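Side-chain contacts in capsular polysaccharide biosynthesis protein (Burkholderia pseudomallei, PDB 4BQN), which probably acts as an acetyltransferase in capsular polysaccharide biosynthesis and binds coenzyme A: residues A[106-111]-A[297-302]; A[116-121]-A[265-270]; A[214-217]-A[221-224]; A[6-11]-A[22-27]; A[51-56]-A[79-84]. The protein carries 1 engineered substitution. All coordinates share one frame; numbering follows the deposited sequence. Where two conformers were deposited one is given.

Contact 1 of 5, residues A[106-111]-A[297-302]; sequences TVNSPY and ANRRWV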
# COMPACT_ATOMS: atom_id res chain seq x y z
N THR A 106 9.72 10.02 -1.12
CA THR A 106 9.51 10.91 -2.26
C THR A 106 8.45 10.40 -3.24
O THR A 106 8.18 11.05 -4.24
CB THR A 106 10.82 11.12 -3.05
OG1 THR A 106 11.21 9.88 -3.64
CG2 THR A 106 11.94 11.64 -2.16
N VAL A 107 7.86 9.23 -2.96
CA VAL A 107 7.01 8.55 -3.94
C VAL A 107 5.54 8.67 -3.55
O VAL A 107 5.18 8.50 -2.40
CB VAL A 107 7.41 7.06 -4.10
CG1 VAL A 107 6.47 6.30 -5.03
CG2 VAL A 107 8.85 6.94 -4.59
N ASN A 108 4.69 8.93 -4.53
CA ASN A 108 3.25 8.84 -4.33
C ASN A 108 2.60 8.41 -5.64
O ASN A 108 3.27 7.83 -6.50
CB ASN A 108 2.70 10.14 -3.74
CG ASN A 108 1.49 9.89 -2.86
OD1 ASN A 108 0.42 9.55 -3.36
ND2 ASN A 108 1.66 9.99 -1.55
N SER A 109 1.31 8.66 -5.80
CA SER A 109 0.64 8.35 -7.05
C SER A 109 -0.01 9.63 -7.54
O SER A 109 -0.36 10.50 -6.73
CB SER A 109 -0.38 7.24 -6.85
OG SER A 109 0.28 6.07 -6.40
N PRO A 110 -0.15 9.77 -8.87
CA PRO A 110 -0.70 10.99 -9.44
C PRO A 110 -2.07 11.32 -8.87
O PRO A 110 -2.92 10.42 -8.70
CB PRO A 110 -0.85 10.66 -10.93
CG PRO A 110 0.11 9.57 -11.19
CD PRO A 110 0.29 8.81 -9.91
N TYR A 111 -2.26 12.60 -8.55
CA TYR A 111 -3.59 13.15 -8.26
C TYR A 111 -3.76 14.34 -9.19
O TYR A 111 -2.89 15.21 -9.26
CB TYR A 111 -3.69 13.62 -6.80
CG TYR A 111 -4.99 14.38 -6.52
CD1 TYR A 111 -5.10 15.76 -6.74
CD2 TYR A 111 -6.11 13.70 -6.05
CE1 TYR A 111 -6.29 16.44 -6.49
CE2 TYR A 111 -7.30 14.36 -5.81
CZ TYR A 111 -7.38 15.73 -6.03
OH TYR A 111 -8.57 16.40 -5.78
N ALA A 297 1.77 19.10 1.61
CA ALA A 297 1.05 19.86 2.63
C ALA A 297 1.23 19.27 4.02
O ALA A 297 1.43 20.00 4.99
CB ALA A 297 -0.43 19.97 2.30
N ASN A 298 1.18 17.94 4.12
CA ASN A 298 1.31 17.28 5.42
C ASN A 298 2.57 16.43 5.52
O ASN A 298 2.69 15.57 6.40
CB ASN A 298 0.07 16.43 5.71
CG ASN A 298 -1.21 17.24 5.66
OD1 ASN A 298 -2.09 17.01 4.83
ND2 ASN A 298 -1.32 18.22 6.55
N ARG A 299 3.53 16.71 4.64
CA ARG A 299 4.79 15.95 4.60
C ARG A 299 5.96 16.93 4.60
O ARG A 299 6.55 17.21 3.55
CB ARG A 299 4.83 15.04 3.36
CG ARG A 299 3.72 13.99 3.32
CD ARG A 299 3.81 13.19 2.03
NE ARG A 299 2.85 12.08 1.93
CZ ARG A 299 1.58 12.20 1.54
NH1 ARG A 299 1.06 13.39 1.24
NH2 ARG A 299 0.82 11.12 1.46
N ARG A 300 6.28 17.46 5.78
CA ARG A 300 7.26 18.55 5.91
C ARG A 300 8.61 18.21 5.28
O ARG A 300 9.29 19.09 4.71
CB ARG A 300 7.46 18.88 7.41
CG ARG A 300 8.19 20.18 7.70
CD ARG A 300 8.18 20.50 9.18
NE ARG A 300 9.04 19.57 9.92
CZ ARG A 300 9.84 19.92 10.92
NH1 ARG A 300 9.90 21.18 11.32
NH2 ARG A 300 10.58 19.00 11.52
N TRP A 301 9.00 16.95 5.37
CA TRP A 301 10.32 16.51 4.91
C TRP A 301 10.49 16.64 3.41
O TRP A 301 11.62 16.72 2.93
CB TRP A 301 10.61 15.06 5.33
CG TRP A 301 9.46 14.15 5.04
CD1 TRP A 301 9.29 13.35 3.95
CD2 TRP A 301 8.31 13.95 5.87
NE1 TRP A 301 8.08 12.67 4.04
CE2 TRP A 301 7.46 13.03 5.22
CE3 TRP A 301 7.90 14.49 7.11
CZ2 TRP A 301 6.24 12.61 5.76
CZ3 TRP A 301 6.69 14.09 7.64
CH2 TRP A 301 5.87 13.16 6.96
N VAL A 302 9.39 16.64 2.65
CA VAL A 302 9.47 16.79 1.20
C VAL A 302 9.96 18.20 0.81
O VAL A 302 10.92 18.36 0.05
CB VAL A 302 8.10 16.48 0.57
CG1 VAL A 302 8.15 16.66 -0.92
CG2 VAL A 302 7.68 15.05 0.91

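Contact 2 of 5, residues A[116-121]-A[265-270]; sequences HPEGYV and KKKAYE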
# COMPACT_ATOMS: atom_id res chain seq x y z
N HIS A 116 -0.35 7.09 -14.23
CA HIS A 116 0.95 6.67 -14.70
C HIS A 116 0.90 5.17 -14.95
O HIS A 116 0.35 4.43 -14.11
CB HIS A 116 2.03 7.01 -13.67
CG HIS A 116 3.43 6.83 -14.18
ND1 HIS A 116 3.99 5.59 -14.37
CD2 HIS A 116 4.34 7.74 -14.59
CE1 HIS A 116 5.21 5.74 -14.87
NE2 HIS A 116 5.44 7.04 -15.01
N PRO A 117 1.46 4.69 -16.08
CA PRO A 117 1.32 3.26 -16.39
C PRO A 117 1.90 2.34 -15.31
O PRO A 117 1.50 1.19 -15.20
CB PRO A 117 2.08 3.09 -17.71
CG PRO A 117 2.76 4.38 -17.99
CD PRO A 117 2.09 5.45 -17.17
N GLU A 118 2.81 2.87 -14.50
CA GLU A 118 3.40 2.09 -13.44
C GLU A 118 2.73 2.29 -12.08
O GLU A 118 3.06 1.59 -11.12
CB GLU A 118 4.91 2.36 -13.39
CG GLU A 118 5.60 1.96 -14.70
CD GLU A 118 6.96 2.57 -14.90
OE1 GLU A 118 7.36 3.45 -14.09
OE2 GLU A 118 7.63 2.17 -15.88
N GLY A 119 1.81 3.26 -12.00
CA GLY A 119 1.02 3.50 -10.79
C GLY A 119 1.64 4.41 -9.73
O GLY A 119 0.98 4.76 -8.74
N TYR A 120 2.91 4.78 -9.91
CA TYR A 120 3.64 5.58 -8.92
C TYR A 120 4.49 6.60 -9.64
O TYR A 120 4.94 6.36 -10.78
CB TYR A 120 4.55 4.70 -8.05
CG TYR A 120 3.81 3.58 -7.39
CD1 TYR A 120 3.15 3.77 -6.18
CD2 TYR A 120 3.70 2.34 -8.02
CE1 TYR A 120 2.44 2.73 -5.59
CE2 TYR A 120 2.99 1.30 -7.44
CZ TYR A 120 2.36 1.51 -6.24
OH TYR A 120 1.67 0.47 -5.67
N VAL A 121 4.69 7.74 -8.98
CA VAL A 121 5.57 8.78 -9.47
C VAL A 121 6.40 9.34 -8.32
O VAL A 121 6.07 9.15 -7.14
CB VAL A 121 4.79 9.93 -10.14
CG1 VAL A 121 4.04 9.44 -11.39
CG2 VAL A 121 3.83 10.59 -9.16
N LYS A 265 9.77 -5.38 -14.84
CA LYS A 265 10.95 -5.05 -15.63
C LYS A 265 11.93 -4.21 -14.82
O LYS A 265 11.53 -3.31 -14.09
CB LYS A 265 10.57 -4.29 -16.90
CG LYS A 265 9.50 -4.95 -17.77
CD LYS A 265 9.93 -6.33 -18.25
CE LYS A 265 8.82 -6.99 -19.06
NZ LYS A 265 9.06 -8.45 -19.27
N LYS A 266 13.22 -4.49 -14.96
CA LYS A 266 14.23 -3.71 -14.27
C LYS A 266 14.54 -2.43 -15.04
O LYS A 266 14.59 -2.43 -16.28
CB LYS A 266 15.51 -4.52 -14.02
CG LYS A 266 15.32 -5.77 -13.16
CD LYS A 266 14.82 -5.44 -11.75
CE LYS A 266 14.96 -6.62 -10.80
NZ LYS A 266 14.10 -7.79 -11.17
N LYS A 267 14.73 -1.35 -14.30
CA LYS A 267 15.09 -0.05 -14.88
C LYS A 267 16.14 0.62 -14.00
O LYS A 267 15.94 0.77 -12.79
CB LYS A 267 13.84 0.81 -15.00
CG LYS A 267 13.99 2.09 -15.82
CD LYS A 267 12.62 2.72 -16.09
CE LYS A 267 11.76 1.86 -17.02
NZ LYS A 267 10.46 2.50 -17.38
N ALA A 268 17.27 1.00 -14.58
CA ALA A 268 18.35 1.64 -13.83
C ALA A 268 17.84 2.94 -13.20
O ALA A 268 16.95 3.59 -13.76
CB ALA A 268 19.57 1.88 -14.73
N TYR A 269 18.38 3.31 -12.04
CA TYR A 269 17.80 4.46 -11.34
C TYR A 269 17.94 5.76 -12.13
O TYR A 269 17.03 6.58 -12.08
CB TYR A 269 18.31 4.60 -9.90
CG TYR A 269 19.75 5.00 -9.77
CD1 TYR A 269 20.13 6.34 -9.81
CD2 TYR A 269 20.74 4.04 -9.61
CE1 TYR A 269 21.46 6.71 -9.70
CE2 TYR A 269 22.07 4.40 -9.51
CZ TYR A 269 22.42 5.73 -9.55
OH TYR A 269 23.74 6.05 -9.44
N GLU A 270 19.04 5.96 -12.87
CA GLU A 270 19.21 7.21 -13.60
C GLU A 270 18.14 7.40 -14.68
O GLU A 270 17.44 8.42 -14.68
CB GLU A 270 20.63 7.37 -14.17
CG GLU A 270 20.86 8.70 -14.87
CD GLU A 270 22.28 8.87 -15.36
OE1 GLU A 270 22.94 7.86 -15.69
OE2 GLU A 270 22.75 10.03 -15.41
O HOH W 1 9.63 4.25 -15.51

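Contact 3 of 5, residues A[214-217]-A[221-224]; sequences CMLA and TYSD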
# COMPACT_ATOMS: atom_id res chain seq x y z
N CYS A 214 -5.18 -12.16 11.00
CA CYS A 214 -6.52 -12.57 10.64
C CYS A 214 -6.85 -13.92 11.27
O CYS A 214 -7.93 -14.11 11.81
CB CYS A 214 -6.66 -12.67 9.12
SG CYS A 214 -6.63 -11.09 8.27
N MET A 215 -5.92 -14.87 11.18
CA MET A 215 -6.17 -16.19 11.76
C MET A 215 -6.35 -16.12 13.26
O MET A 215 -7.20 -16.83 13.81
CB MET A 215 -5.08 -17.19 11.38
CG MET A 215 -5.14 -17.59 9.90
SD MET A 215 -4.04 -18.94 9.44
CE MET A 215 -4.70 -20.25 10.48
N LEU A 216 -5.58 -15.27 13.94
CA LEU A 216 -5.75 -15.13 15.39
C LEU A 216 -7.12 -14.58 15.71
O LEU A 216 -7.76 -15.03 16.65
CB LEU A 216 -4.67 -14.23 15.99
CG LEU A 216 -3.25 -14.79 15.88
CD1 LEU A 216 -2.21 -13.74 16.26
CD2 LEU A 216 -3.06 -16.03 16.74
N ALA A 217 -7.59 -13.62 14.90
CA ALA A 217 -8.91 -13.01 15.10
C ALA A 217 -10.03 -14.04 14.93
O ALA A 217 -11.08 -13.93 15.56
CB ALA A 217 -9.11 -11.85 14.14
N THR A 221 -4.84 -20.82 16.92
CA THR A 221 -3.67 -20.68 17.79
C THR A 221 -2.46 -20.24 16.97
O THR A 221 -2.45 -20.39 15.75
CB THR A 221 -3.29 -22.04 18.43
OG1 THR A 221 -2.86 -22.96 17.42
CG2 THR A 221 -4.47 -22.64 19.19
N TYR A 222 -1.43 -19.74 17.64
CA TYR A 222 -0.17 -19.40 16.97
C TYR A 222 0.40 -20.58 16.21
O TYR A 222 0.88 -20.42 15.08
CB TYR A 222 0.84 -18.83 17.98
CG TYR A 222 0.49 -17.42 18.39
CD1 TYR A 222 -0.41 -17.16 19.43
CD2 TYR A 222 1.03 -16.33 17.70
CE1 TYR A 222 -0.75 -15.86 19.78
CE2 TYR A 222 0.70 -15.04 18.04
CZ TYR A 222 -0.19 -14.80 19.07
OH TYR A 222 -0.49 -13.50 19.37
N SER A 223 0.29 -21.78 16.80
CA SER A 223 0.84 -22.99 16.21
C SER A 223 0.09 -23.48 14.97
O SER A 223 0.63 -24.27 14.19
CB SER A 223 0.93 -24.11 17.26
OG SER A 223 -0.35 -24.42 17.78
N ASP A 224 -1.15 -23.01 14.77
CA ASP A 224 -1.94 -23.33 13.58
C ASP A 224 -1.45 -22.62 12.30
O ASP A 224 -1.81 -23.00 11.19
CB ASP A 224 -3.41 -22.93 13.77
CG ASP A 224 -4.16 -23.81 14.75
OD1 ASP A 224 -3.88 -25.03 14.82
OD2 ASP A 224 -5.08 -23.28 15.42

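Contact 4 of 5, residues A[6-11]-A[22-27]; sequences KKYSVY and MLNSCP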
# COMPACT_ATOMS: atom_id res chain seq x y z
N LYS A 6 -16.75 -23.66 5.51
CA LYS A 6 -17.41 -22.35 5.59
C LYS A 6 -16.93 -21.48 4.44
O LYS A 6 -15.85 -21.70 3.90
CB LYS A 6 -17.09 -21.68 6.93
CG LYS A 6 -17.67 -22.40 8.14
CD LYS A 6 -17.17 -21.77 9.43
CE LYS A 6 -17.75 -22.47 10.65
NZ LYS A 6 -17.46 -21.72 11.90
N LYS A 7 -17.75 -20.49 4.06
CA LYS A 7 -17.42 -19.64 2.93
C LYS A 7 -16.96 -18.25 3.37
O LYS A 7 -17.54 -17.64 4.28
CB LYS A 7 -18.61 -19.52 1.97
CG LYS A 7 -19.05 -20.84 1.37
CD LYS A 7 -20.27 -20.66 0.49
CE LYS A 7 -20.96 -21.99 0.20
NZ LYS A 7 -22.36 -21.77 -0.24
N TYR A 8 -15.90 -17.77 2.73
CA TYR A 8 -15.41 -16.43 3.00
C TYR A 8 -15.05 -15.71 1.72
O TYR A 8 -14.81 -16.33 0.68
CB TYR A 8 -14.21 -16.43 3.96
CG TYR A 8 -12.84 -16.61 3.35
CD1 TYR A 8 -12.46 -17.82 2.78
CD2 TYR A 8 -11.91 -15.57 3.36
CE1 TYR A 8 -11.20 -17.99 2.23
CE2 TYR A 8 -10.65 -15.73 2.82
CZ TYR A 8 -10.30 -16.93 2.25
OH TYR A 8 -9.03 -17.05 1.70
N SER A 9 -15.02 -14.39 1.82
CA SER A 9 -14.46 -13.58 0.75
C SER A 9 -13.58 -12.52 1.37
O SER A 9 -13.69 -12.23 2.57
CB SER A 9 -15.55 -12.93 -0.08
OG SER A 9 -15.00 -12.36 -1.25
N VAL A 10 -12.71 -11.94 0.55
CA VAL A 10 -11.87 -10.82 0.97
C VAL A 10 -12.07 -9.67 -0.02
O VAL A 10 -11.79 -9.81 -1.22
CB VAL A 10 -10.37 -11.17 1.06
CG1 VAL A 10 -9.64 -10.10 1.85
CG2 VAL A 10 -10.13 -12.53 1.73
N TYR A 11 -12.57 -8.54 0.48
CA TYR A 11 -12.82 -7.39 -0.37
C TYR A 11 -12.00 -6.20 0.11
O TYR A 11 -11.91 -5.94 1.31
CB TYR A 11 -14.29 -7.00 -0.33
CG TYR A 11 -14.58 -5.74 -1.10
CD1 TYR A 11 -14.59 -5.74 -2.49
CD2 TYR A 11 -14.83 -4.55 -0.43
CE1 TYR A 11 -14.85 -4.58 -3.19
CE2 TYR A 11 -15.10 -3.37 -1.12
CZ TYR A 11 -15.11 -3.39 -2.51
OH TYR A 11 -15.41 -2.23 -3.20
N MET A 22 -2.72 -15.64 0.42
CA MET A 22 -1.87 -16.02 1.54
C MET A 22 -2.61 -16.93 2.51
O MET A 22 -2.09 -17.97 2.88
CB MET A 22 -1.35 -14.75 2.24
CG MET A 22 -0.27 -15.01 3.27
SD MET A 22 1.20 -15.77 2.58
CE MET A 22 2.00 -14.37 1.80
N LEU A 23 -3.83 -16.55 2.90
CA LEU A 23 -4.63 -17.39 3.80
C LEU A 23 -4.87 -18.80 3.25
O LEU A 23 -4.72 -19.79 3.98
CB LEU A 23 -5.96 -16.73 4.13
CG LEU A 23 -5.85 -15.53 5.09
CD1 LEU A 23 -7.15 -14.74 5.05
CD2 LEU A 23 -5.51 -15.97 6.52
N ASN A 24 -5.18 -18.89 1.96
CA ASN A 24 -5.44 -20.18 1.33
C ASN A 24 -4.21 -21.09 1.34
O ASN A 24 -4.35 -22.30 1.23
CB ASN A 24 -5.91 -19.98 -0.11
CG ASN A 24 -7.35 -19.51 -0.20
OD1 ASN A 24 -8.08 -19.46 0.80
ND2 ASN A 24 -7.78 -19.17 -1.41
N SER A 25 -3.03 -20.50 1.48
CA SER A 25 -1.78 -21.27 1.53
C SER A 25 -1.46 -21.88 2.90
O SER A 25 -0.51 -22.64 3.02
CB SER A 25 -0.59 -20.42 1.03
OG SER A 25 -0.04 -19.62 2.06
N CYS A 26 -2.27 -21.56 3.91
CA CYS A 26 -2.14 -22.17 5.24
C CYS A 26 -3.06 -23.39 5.31
O CYS A 26 -4.29 -23.25 5.21
CB CYS A 26 -2.54 -21.16 6.31
SG CYS A 26 -2.60 -21.89 7.97
N PRO A 27 -2.48 -24.60 5.47
CA PRO A 27 -3.29 -25.82 5.42
C PRO A 27 -4.41 -25.85 6.46
O PRO A 27 -5.50 -26.34 6.18
CB PRO A 27 -2.28 -26.95 5.66
CG PRO A 27 -0.98 -26.39 5.22
CD PRO A 27 -1.03 -24.92 5.54

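Contact 5 of 5, residues A[51-56]-A[79-84]; sequences RHLAET and SVFLRN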
# COMPACT_ATOMS: atom_id res chain seq x y z
N ARG A 51 -23.86 -8.12 -8.37
CA ARG A 51 -23.99 -9.57 -8.24
C ARG A 51 -23.48 -10.03 -6.87
O ARG A 51 -24.07 -10.89 -6.22
CB ARG A 51 -23.21 -10.25 -9.37
CG ARG A 51 -23.43 -11.75 -9.51
CD ARG A 51 -22.81 -12.30 -10.79
NE ARG A 51 -22.61 -11.27 -11.80
CZ ARG A 51 -21.43 -10.86 -12.26
NH1 ARG A 51 -20.31 -11.41 -11.82
NH2 ARG A 51 -21.37 -9.89 -13.17
N HIS A 52 -22.36 -9.45 -6.43
CA HIS A 52 -21.82 -9.85 -5.14
C HIS A 52 -22.76 -9.47 -4.01
O HIS A 52 -22.90 -10.23 -3.06
CB HIS A 52 -20.43 -9.27 -4.91
CG HIS A 52 -19.39 -9.89 -5.78
ND1 HIS A 52 -19.23 -11.26 -5.89
CD2 HIS A 52 -18.45 -9.33 -6.57
CE1 HIS A 52 -18.24 -11.51 -6.73
NE2 HIS A 52 -17.75 -10.36 -7.16
N LEU A 53 -23.38 -8.29 -4.08
CA LEU A 53 -24.34 -7.89 -3.06
C LEU A 53 -25.52 -8.85 -3.00
O LEU A 53 -25.99 -9.19 -1.91
CB LEU A 53 -24.85 -6.47 -3.29
CG LEU A 53 -25.44 -5.79 -2.05
CD1 LEU A 53 -24.34 -5.19 -1.18
CD2 LEU A 53 -26.44 -4.73 -2.46
N ALA A 54 -25.97 -9.30 -4.17
CA ALA A 54 -27.15 -10.16 -4.27
C ALA A 54 -26.86 -11.64 -3.98
O ALA A 54 -27.69 -12.33 -3.39
CB ALA A 54 -27.77 -10.02 -5.65
N GLU A 55 -25.70 -12.11 -4.42
CA GLU A 55 -25.45 -13.56 -4.52
C GLU A 55 -24.25 -14.06 -3.72
O GLU A 55 -24.19 -15.22 -3.35
CB GLU A 55 -25.27 -13.97 -5.99
CG GLU A 55 -26.51 -13.77 -6.86
CD GLU A 55 -26.28 -14.14 -8.32
OE1 GLU A 55 -25.28 -14.82 -8.62
OE2 GLU A 55 -27.12 -13.75 -9.16
N THR A 56 -23.28 -13.19 -3.48
CA THR A 56 -22.07 -13.62 -2.79
C THR A 56 -22.17 -13.35 -1.29
O THR A 56 -22.15 -14.28 -0.48
CB THR A 56 -20.82 -12.92 -3.34
OG1 THR A 56 -20.69 -13.22 -4.74
CG2 THR A 56 -19.56 -13.36 -2.61
N SER A 79 -17.40 -0.22 1.99
CA SER A 79 -17.40 -1.34 2.92
C SER A 79 -18.65 -1.39 3.81
O SER A 79 -19.17 -2.47 4.08
CB SER A 79 -16.12 -1.34 3.77
OG SER A 79 -15.90 -0.09 4.39
N VAL A 80 -19.14 -0.22 4.22
CA VAL A 80 -20.37 -0.15 5.03
C VAL A 80 -21.54 -0.82 4.30
O VAL A 80 -22.27 -1.62 4.88
CB VAL A 80 -20.71 1.32 5.38
CG1 VAL A 80 -22.17 1.48 5.76
CG2 VAL A 80 -19.81 1.79 6.52
N PHE A 81 -21.71 -0.51 3.02
CA PHE A 81 -22.86 -0.98 2.27
C PHE A 81 -22.73 -2.48 2.00
O PHE A 81 -23.70 -3.23 2.14
CB PHE A 81 -22.96 -0.19 0.96
CG PHE A 81 -24.18 -0.51 0.14
CD1 PHE A 81 -25.43 -0.04 0.53
CD2 PHE A 81 -24.07 -1.23 -1.05
CE1 PHE A 81 -26.55 -0.31 -0.25
CE2 PHE A 81 -25.18 -1.49 -1.82
CZ PHE A 81 -26.43 -1.03 -1.42
N LEU A 82 -21.53 -2.92 1.62
CA LEU A 82 -21.32 -4.33 1.35
C LEU A 82 -21.50 -5.20 2.59
O LEU A 82 -22.19 -6.22 2.53
CB LEU A 82 -19.93 -4.54 0.72
CG LEU A 82 -19.79 -3.93 -0.68
CD1 LEU A 82 -18.33 -3.79 -1.05
CD2 LEU A 82 -20.55 -4.74 -1.73
N ARG A 83 -20.90 -4.81 3.71
CA ARG A 83 -21.00 -5.64 4.90
C ARG A 83 -22.43 -5.67 5.46
O ARG A 83 -22.81 -6.63 6.14
CB ARG A 83 -19.97 -5.29 5.96
CG ARG A 83 -20.14 -3.95 6.65
CD ARG A 83 -18.86 -3.62 7.39
NE ARG A 83 -18.77 -2.26 7.92
CZ ARG A 83 -19.31 -1.84 9.07
NH1 ARG A 83 -20.06 -2.66 9.80
NH2 ARG A 83 -19.11 -0.59 9.48
N ASN A 84 -23.22 -4.65 5.15
CA ASN A 84 -24.63 -4.63 5.55
C ASN A 84 -25.45 -5.78 4.99
O ASN A 84 -26.49 -6.14 5.55
CB ASN A 84 -25.27 -3.29 5.16
CG ASN A 84 -26.67 -3.14 5.71
OD1 ASN A 84 -26.87 -3.12 6.92
ND2 ASN A 84 -27.64 -3.02 4.81

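Contact 1 of 5, residues A[106-111]-A[297-302]
N108 and R299 meet where a short two-stranded antiparallel sheet, 107-108 with 121-122, faces the start of the C-terminal helix 300-310. The meeting is a contact between flat polar groups: ND2 of N108 sits over one face of the R299 guanidinium, 3.3 Å from NH2. Amide and guanidinium planes stand 82° apart, so this is no stack; both atoms are donors, and no hydrogen bond joins them. Each group is held by other partners, which probably lets the two donors lie so close. On the strand side, OD1 of N108 accepts the backbone N of S109 at 2.7 Å, which limits rotation of the amide and leaves ND2 directed at the arginine. R299 sends NE to a salt bridge with E101 and NH1 to the carbonyl of V295, and its chain runs extended from CG to NE. The guanidinium is thus fixed from elsewhere, about 4 Å from bound coenzyme A and about 5 Å from the side chain of H99, a residue that binds it. Backbone bonding completes the account, for N108 pairs with V121 across the small sheet. On the helix side, N of V302 donates to O of R299 at 3.0 Å.

Contact 2 of 5, residues A[116-121]-A[265-270]
E118 and K267 form a salt bridge at the surface, linking a type I beta turn, H116 to G119, to the second strand of the beta hairpin 260-262/265-267. NZ of K267 donates to OE2 of E118 at 3.2 Å, and OE2 accepts on its syn lone pair, the side of the other carboxylate oxygen. A water ties the same two groups together: it donates to OE1 of E118 at 2.8 Å and accepts from NZ of K267 at 2.7 Å. Both carboxylate oxygens are therefore engaged, and the ammonium group spends two donors on one small cluster, with E275 as a further, long and weak ionic partner. The lysine chain gets there by a bend at chi3 (-67°), whereas E118 reaches out extended beyond CG. The turn has bonds of its own. G119 N donates to the carbonyl O of H116 at 2.8 Å, closing the turn, while G119 O receives OG of S109, tying the turn to the residue that follows strand 107-108. K267 is held in the hairpin by backbone bonds with Y260. Within the turn, the imidazole of H116 acts as an acceptor, which is consistent with a neutral ring protonated on NE2: E118 N donates to ND1 of H116 at 3.0 Å, close to the ring plane.

Contact 3 of 5, residues A[214-217]-A[221-224]
L216 and T221 bring the backbones within 6.4 Å of each other, CA to CA, as the chain leaves helix 204-217, turns and enters a short 3-10 segment, 222-224. This tight chain reversal after the helix is local, with three residues between the two segments, and its side chains close over it from two directions. On the more exposed side, L216 lies against one face of the Y222 ring in a CH-pi contact: CD2 is 3.8 Å from the ring centroid and only 9° off the ring normal, so the methyl sits almost exactly over the centre of that face. The other branch reaches further along the ring, CD1 lying 3.6 Å from both CZ and OH of Y222. The two side chains cross at about a right angle, and the forked leucine thereby covers the ring from its middle to its hydroxyl end. On the buried side, M215 bends at chi3 (61°), which brings CE to 4.1 Å from the carbonyl O of D224, a looser approach. Helices 15-24 and 27-32 cover this methionine through L23 and F29. The 3-10 segment is braced from within: D224 N donates to T221 O at 3.1 Å, and the carboxylate of D224 folds back, OD2 accepting T221 N at 2.9 Å from above the carboxylate plane.

Contact 4 of 5, residues A[6-11]-A[22-27]
Y8 gives up the most surface here, and its hydroxyl makes the one hydrogen bond between the segments: OH donates to OD1 of N24 at 2.7 Å. The bond is short but does not follow a lone pair, since the hydroxyl lies 51° above the carbonyl plane of the amide. Ring and amide planes are nearly perpendicular, 87° apart, and OD1 approaches the edge of the tyrosine near its plane. A chi1 of 87° puts CG between the backbone N and the carbonyl carbon, and the ring extends from there toward the helix. This is the first step of a beta-alpha-beta crossover: strand 6-11 is followed by helices 15-24 and 27-32, and the chain then returns as strand 33-35, parallel to the first and beside it. L23 adds the apolar share, its CD1 coming to 4.3 Å from CE2 of the Y8 ring, while F29 meets the same tyrosine edge-to-face. Separately, CB of L23 makes van der Waals contact with the Y8 hydroxyl oxygen at 3.9 Å. N24 also rests on L35 of the neighbouring strand. Just beyond, the carbonyl of M22 takes two donors, S25 N at 3.0 Å and S25 OG at 2.8 Å, the hydroxyl on a lone pair.

Contact 5 of 5, residues A[51-56]-A[79-84]
L53 presents both of its branches to helix 79-83, and they divide between two partners. The tight part is against F81: CD2 of L53 comes to 3.5 Å from CE2 of the ring, with CD1 3.8 Å from the same carbon, so both methyls come obliquely, from one side of the ring plane, to the same corner of the phenyl group. The two side chains cross at about a right angle. With CG anti to the backbone N (chi1 -159°), the leucine extends toward the facing helix, where CD1 also meets CD2 of L82 at 3.9 Å. This wider contact is the buried end, since L82 is buried and rests on F63 of strand 62-65. The closer pair is the one that lies toward solvent, L53 and F81 both remaining partly exposed. L53 was modelled in two conformations, so the short distances hold for the one described. Next to L53, by contrast, the side chain of H52 is pinned: its ND1 and OG1 of T56 share a nearly straight hydrogen bond of 2.7 Å, and NE2 bonds to E39. Helix 46-56 leads from strand 33-35 to 62-65, and helix 79-83 lies between 62-65 and 91-94. Such side-by-side packing of helices from successive crossovers is characteristic of a parallel alpha/beta fold.

In the fold
Contacts 4 and 5 both belong to the parallel sheet: the first ties strand 6-11 to its following helix, the second joins two helices, and they touch where Y11 packs on L82. Contact 3 adjoins contact 4 through M215 and C26 but lies at the surface, as does contact 2; contacts 1 and 5 are partly buried. Contacts 1 and 2 sit some 32 Å or more, centre to centre, from the other three and share the small antiparallel sheet, N108 bonding to V121. Chemistry follows place: contact 4, the buried one, mixes a single hydrogen bond with apolar contact, contacts 3 and 5 are mainly apolar, each with leucine methyls against a ring, contact 2 is ionic and hydrated, and contact 1, next to coenzyme A, sets an amide over a guanidinium.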